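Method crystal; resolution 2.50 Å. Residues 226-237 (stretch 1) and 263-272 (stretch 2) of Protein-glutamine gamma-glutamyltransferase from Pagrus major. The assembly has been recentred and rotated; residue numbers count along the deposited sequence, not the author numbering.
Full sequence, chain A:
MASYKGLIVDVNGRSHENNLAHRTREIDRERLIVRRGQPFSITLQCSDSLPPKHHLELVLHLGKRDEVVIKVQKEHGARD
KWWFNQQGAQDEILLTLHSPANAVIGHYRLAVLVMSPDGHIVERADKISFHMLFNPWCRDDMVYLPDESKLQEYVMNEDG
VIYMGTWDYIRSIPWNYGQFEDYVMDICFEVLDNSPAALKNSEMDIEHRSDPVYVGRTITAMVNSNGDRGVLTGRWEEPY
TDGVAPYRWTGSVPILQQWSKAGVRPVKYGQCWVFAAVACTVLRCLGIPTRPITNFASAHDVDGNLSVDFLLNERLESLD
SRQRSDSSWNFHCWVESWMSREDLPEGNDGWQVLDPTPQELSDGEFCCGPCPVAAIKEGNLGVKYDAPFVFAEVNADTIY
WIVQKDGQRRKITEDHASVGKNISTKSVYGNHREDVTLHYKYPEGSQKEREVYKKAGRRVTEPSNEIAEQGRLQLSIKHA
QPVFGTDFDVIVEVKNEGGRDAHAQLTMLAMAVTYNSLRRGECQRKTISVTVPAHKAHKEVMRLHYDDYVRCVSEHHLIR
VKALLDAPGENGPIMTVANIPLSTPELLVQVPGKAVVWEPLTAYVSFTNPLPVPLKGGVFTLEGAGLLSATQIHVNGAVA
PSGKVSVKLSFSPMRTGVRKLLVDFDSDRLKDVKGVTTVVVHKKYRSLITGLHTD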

# COMPACT_ATOMS: atom_id res chain seq x y z
N ASN A 226 13.14 1.96 8.70
CA ASN A 226 13.73 1.98 10.04
C ASN A 226 14.02 0.55 10.46
O ASN A 226 13.11 -0.23 10.74
CB ASN A 226 12.81 2.66 11.04
CG ASN A 226 13.38 2.66 12.44
OD1 ASN A 226 13.77 1.61 12.97
ND2 ASN A 226 13.43 3.83 13.05
N GLY A 227 15.32 0.24 10.51
CA GLY A 227 15.78 -1.10 10.85
C GLY A 227 15.66 -1.66 12.26
O GLY A 227 15.50 -2.88 12.42
N ASP A 228 15.72 -0.82 13.29
CA ASP A 228 15.62 -1.36 14.62
C ASP A 228 14.20 -1.38 15.18
O ASP A 228 13.87 -2.26 15.98
CB ASP A 228 16.60 -0.67 15.56
CG ASP A 228 16.62 0.80 15.39
OD1 ASP A 228 16.93 1.25 14.27
OD2 ASP A 228 16.33 1.51 16.39
N ARG A 229 13.34 -0.47 14.75
CA ARG A 229 11.97 -0.50 15.23
C ARG A 229 10.94 -0.44 14.14
O ARG A 229 9.77 -0.36 14.43
CB ARG A 229 11.73 0.62 16.20
CG ARG A 229 12.44 0.43 17.52
CD ARG A 229 12.08 1.53 18.53
NE ARG A 229 13.18 1.76 19.46
CZ ARG A 229 13.03 1.92 20.77
NH1 ARG A 229 11.82 1.88 21.31
NH2 ARG A 229 14.08 2.13 21.55
N GLY A 230 11.38 -0.52 12.89
CA GLY A 230 10.45 -0.43 11.78
C GLY A 230 9.37 -1.44 11.93
O GLY A 230 9.46 -2.29 12.80
N VAL A 231 8.35 -1.39 11.09
CA VAL A 231 7.28 -2.36 11.25
C VAL A 231 7.55 -3.67 10.55
O VAL A 231 7.17 -4.73 11.06
CB VAL A 231 5.95 -1.78 10.75
CG1 VAL A 231 4.80 -2.89 10.70
CG2 VAL A 231 5.61 -0.66 11.64
N LEU A 232 8.19 -3.60 9.39
CA LEU A 232 8.48 -4.81 8.62
C LEU A 232 9.92 -4.90 8.19
O LEU A 232 10.61 -3.89 8.00
CB LEU A 232 7.63 -4.84 7.36
CG LEU A 232 6.16 -5.23 7.44
CD1 LEU A 232 5.43 -4.65 6.23
CD2 LEU A 232 6.03 -6.75 7.50
N THR A 233 10.36 -6.13 7.99
CA THR A 233 11.70 -6.41 7.53
C THR A 233 11.51 -6.78 6.05
O THR A 233 10.62 -7.57 5.71
CB THR A 233 12.28 -7.61 8.33
OG1 THR A 233 12.67 -7.16 9.63
CG2 THR A 233 13.48 -8.19 7.65
N GLY A 234 12.30 -6.20 5.16
CA GLY A 234 12.14 -6.54 3.76
C GLY A 234 13.03 -7.71 3.36
O GLY A 234 14.17 -7.82 3.81
N ARG A 235 12.49 -8.60 2.53
CA ARG A 235 13.24 -9.74 2.02
C ARG A 235 12.79 -9.84 0.57
O ARG A 235 11.66 -10.23 0.29
CB ARG A 235 12.88 -11.03 2.72
CG ARG A 235 13.68 -12.23 2.22
CD ARG A 235 14.95 -12.33 3.04
NE ARG A 235 15.26 -13.71 3.40
CZ ARG A 235 15.96 -14.05 4.48
NH1 ARG A 235 16.19 -15.32 4.73
NH2 ARG A 235 16.43 -13.13 5.31
N TRP A 236 13.69 -9.48 -0.35
CA TRP A 236 13.37 -9.47 -1.75
C TRP A 236 13.48 -10.78 -2.47
O TRP A 236 13.06 -10.89 -3.62
CB TRP A 236 14.18 -8.36 -2.42
CG TRP A 236 13.88 -7.04 -1.69
CD1 TRP A 236 14.59 -6.52 -0.66
CD2 TRP A 236 12.67 -6.24 -1.79
NE1 TRP A 236 13.90 -5.44 -0.09
CE2 TRP A 236 12.73 -5.26 -0.77
CE3 TRP A 236 11.56 -6.25 -2.64
CZ2 TRP A 236 11.73 -4.32 -0.57
CZ3 TRP A 236 10.56 -5.31 -2.44
CH2 TRP A 236 10.66 -4.36 -1.41
N GLU A 237 14.04 -11.80 -1.79
CA GLU A 237 14.11 -13.13 -2.39
C GLU A 237 13.88 -14.31 -1.48
O GLU A 237 14.29 -14.36 -0.31
CB GLU A 237 15.39 -13.35 -3.22
CG GLU A 237 15.07 -13.92 -4.61
CD GLU A 237 16.25 -14.58 -5.26
OE1 GLU A 237 17.37 -14.38 -4.76
OE2 GLU A 237 16.05 -15.29 -6.26
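Stretch 2, residues 263-272: GVRPVKYGQC

Stretch 2 runs parallel to stretch 1, an extended segment beside strand 232-234. Val267 pairs with Leu232 (CA to CA 4.4 Å) and Gly270 with Gly234 (CA to CA 4.7 Å). Val267 N donates to Val231 O at 2.8 Å, and Thr233 N donates to Val267 O at 2.7 Å. The chain then turns a corner at Lys268, and the peptide before Tyr269 is cis. Pairing resumes beyond it: Gly270 N reaches Thr233 O at 2.7 Å, and Arg235 N reaches Gly270 O at 3.3 Å.

Val267 (chi1 t) and Leu232 (m, t) lie on the same sheet face, with Leu232 CD2 3.8 Å from Val267 CB. Gly270 has no side chain; a CB there would lie tight against Leu232 CD1, at 3.1 Å. Pro266, C-gamma exo, sets its CB 3.2 Å from Thr233 OG1. A water links that hydroxyl to Lys268 NZ. Tyr269, chi1 m, lays its ring along Arg235: its CG is 3.5 Å from Arg235 CB, and Arg235 NE lies over one ring face. Thr233 CG2 meets the ring edge, 3.6 Å from Tyr269 CD1. Gln271, chi1 off-well at -95°, extends its amide so that NE2 donates to Arg235 O at 2.6 Å. Trp236, chi1 m, brings CH2 to 3.2 Å from Cys272 N, where a helix begins.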

# COMPACT_ATOMS: atom_id res chain seq x y z
N GLY A 263 6.85 -6.49 21.22
CA GLY A 263 7.63 -5.41 21.80
C GLY A 263 8.21 -4.50 20.72
O GLY A 263 9.34 -4.04 20.83
N VAL A 264 7.44 -4.21 19.69
CA VAL A 264 7.95 -3.37 18.63
C VAL A 264 9.21 -4.07 18.06
O VAL A 264 10.37 -3.81 18.44
CB VAL A 264 8.23 -1.96 19.18
CG1 VAL A 264 8.84 -1.09 18.13
CG2 VAL A 264 6.92 -1.34 19.61
N ARG A 265 8.95 -4.98 17.12
CA ARG A 265 9.97 -5.77 16.50
C ARG A 265 9.67 -5.97 15.02
O ARG A 265 8.69 -6.62 14.70
CB ARG A 265 9.96 -7.12 17.17
CG ARG A 265 11.18 -7.41 17.94
CD ARG A 265 11.24 -8.90 18.13
NE ARG A 265 12.22 -9.28 19.13
CZ ARG A 265 12.04 -9.20 20.44
NH1 ARG A 265 13.02 -9.57 21.27
NH2 ARG A 265 10.88 -8.76 20.94
N PRO A 266 10.54 -5.46 14.11
CA PRO A 266 10.29 -5.63 12.68
C PRO A 266 9.73 -7.00 12.37
O PRO A 266 10.23 -8.00 12.88
CB PRO A 266 11.66 -5.40 12.05
CG PRO A 266 12.24 -4.35 12.90
CD PRO A 266 11.80 -4.72 14.33
N VAL A 267 8.68 -7.06 11.56
CA VAL A 267 8.04 -8.32 11.21
C VAL A 267 8.66 -8.91 9.97
O VAL A 267 8.90 -8.18 9.02
CB VAL A 267 6.56 -8.08 10.98
CG1 VAL A 267 5.87 -9.36 10.57
CG2 VAL A 267 5.94 -7.49 12.24
N LYS A 268 8.94 -10.21 9.99
CA LYS A 268 9.51 -10.87 8.81
C LYS A 268 8.44 -11.60 7.98
O LYS A 268 7.82 -12.53 8.49
CB LYS A 268 10.54 -11.90 9.24
CG LYS A 268 11.75 -11.33 9.95
CD LYS A 268 12.86 -12.36 9.99
CE LYS A 268 13.82 -12.11 11.10
NZ LYS A 268 13.04 -11.89 12.34
N TYR A 269 8.24 -11.24 6.72
CA TYR A 269 9.00 -10.22 5.98
C TYR A 269 8.01 -9.43 5.13
O TYR A 269 6.84 -9.72 5.10
CB TYR A 269 10.01 -10.88 5.01
CG TYR A 269 11.06 -11.80 5.64
CD1 TYR A 269 12.24 -11.30 6.23
CD2 TYR A 269 10.89 -13.17 5.62
CE1 TYR A 269 13.21 -12.18 6.78
CE2 TYR A 269 11.83 -14.05 6.16
CZ TYR A 269 12.99 -13.57 6.74
OH TYR A 269 13.87 -14.51 7.30
N GLY A 270 8.48 -8.45 4.40
CA GLY A 270 7.57 -7.73 3.55
C GLY A 270 8.24 -7.38 2.22
O GLY A 270 9.46 -7.48 2.07
N GLN A 271 7.41 -7.01 1.25
CA GLN A 271 7.87 -6.56 -0.06
C GLN A 271 7.08 -5.27 -0.39
O GLN A 271 6.12 -4.96 0.31
CB GLN A 271 7.68 -7.66 -1.09
CG GLN A 271 8.95 -8.45 -1.24
CD GLN A 271 8.77 -9.87 -1.74
OE1 GLN A 271 7.76 -10.22 -2.39
NE2 GLN A 271 9.75 -10.71 -1.45
N CYS A 272 7.46 -4.54 -1.44
CA CYS A 272 6.81 -3.27 -1.73
C CYS A 272 5.30 -3.11 -1.57
O CYS A 272 4.89 -2.18 -0.89
CB CYS A 272 7.27 -2.69 -3.07
SG CYS A 272 6.55 -3.38 -4.49
O HOH W 1 13.37 -8.90 12.27
O HOH W 2 16.19 -13.31 8.41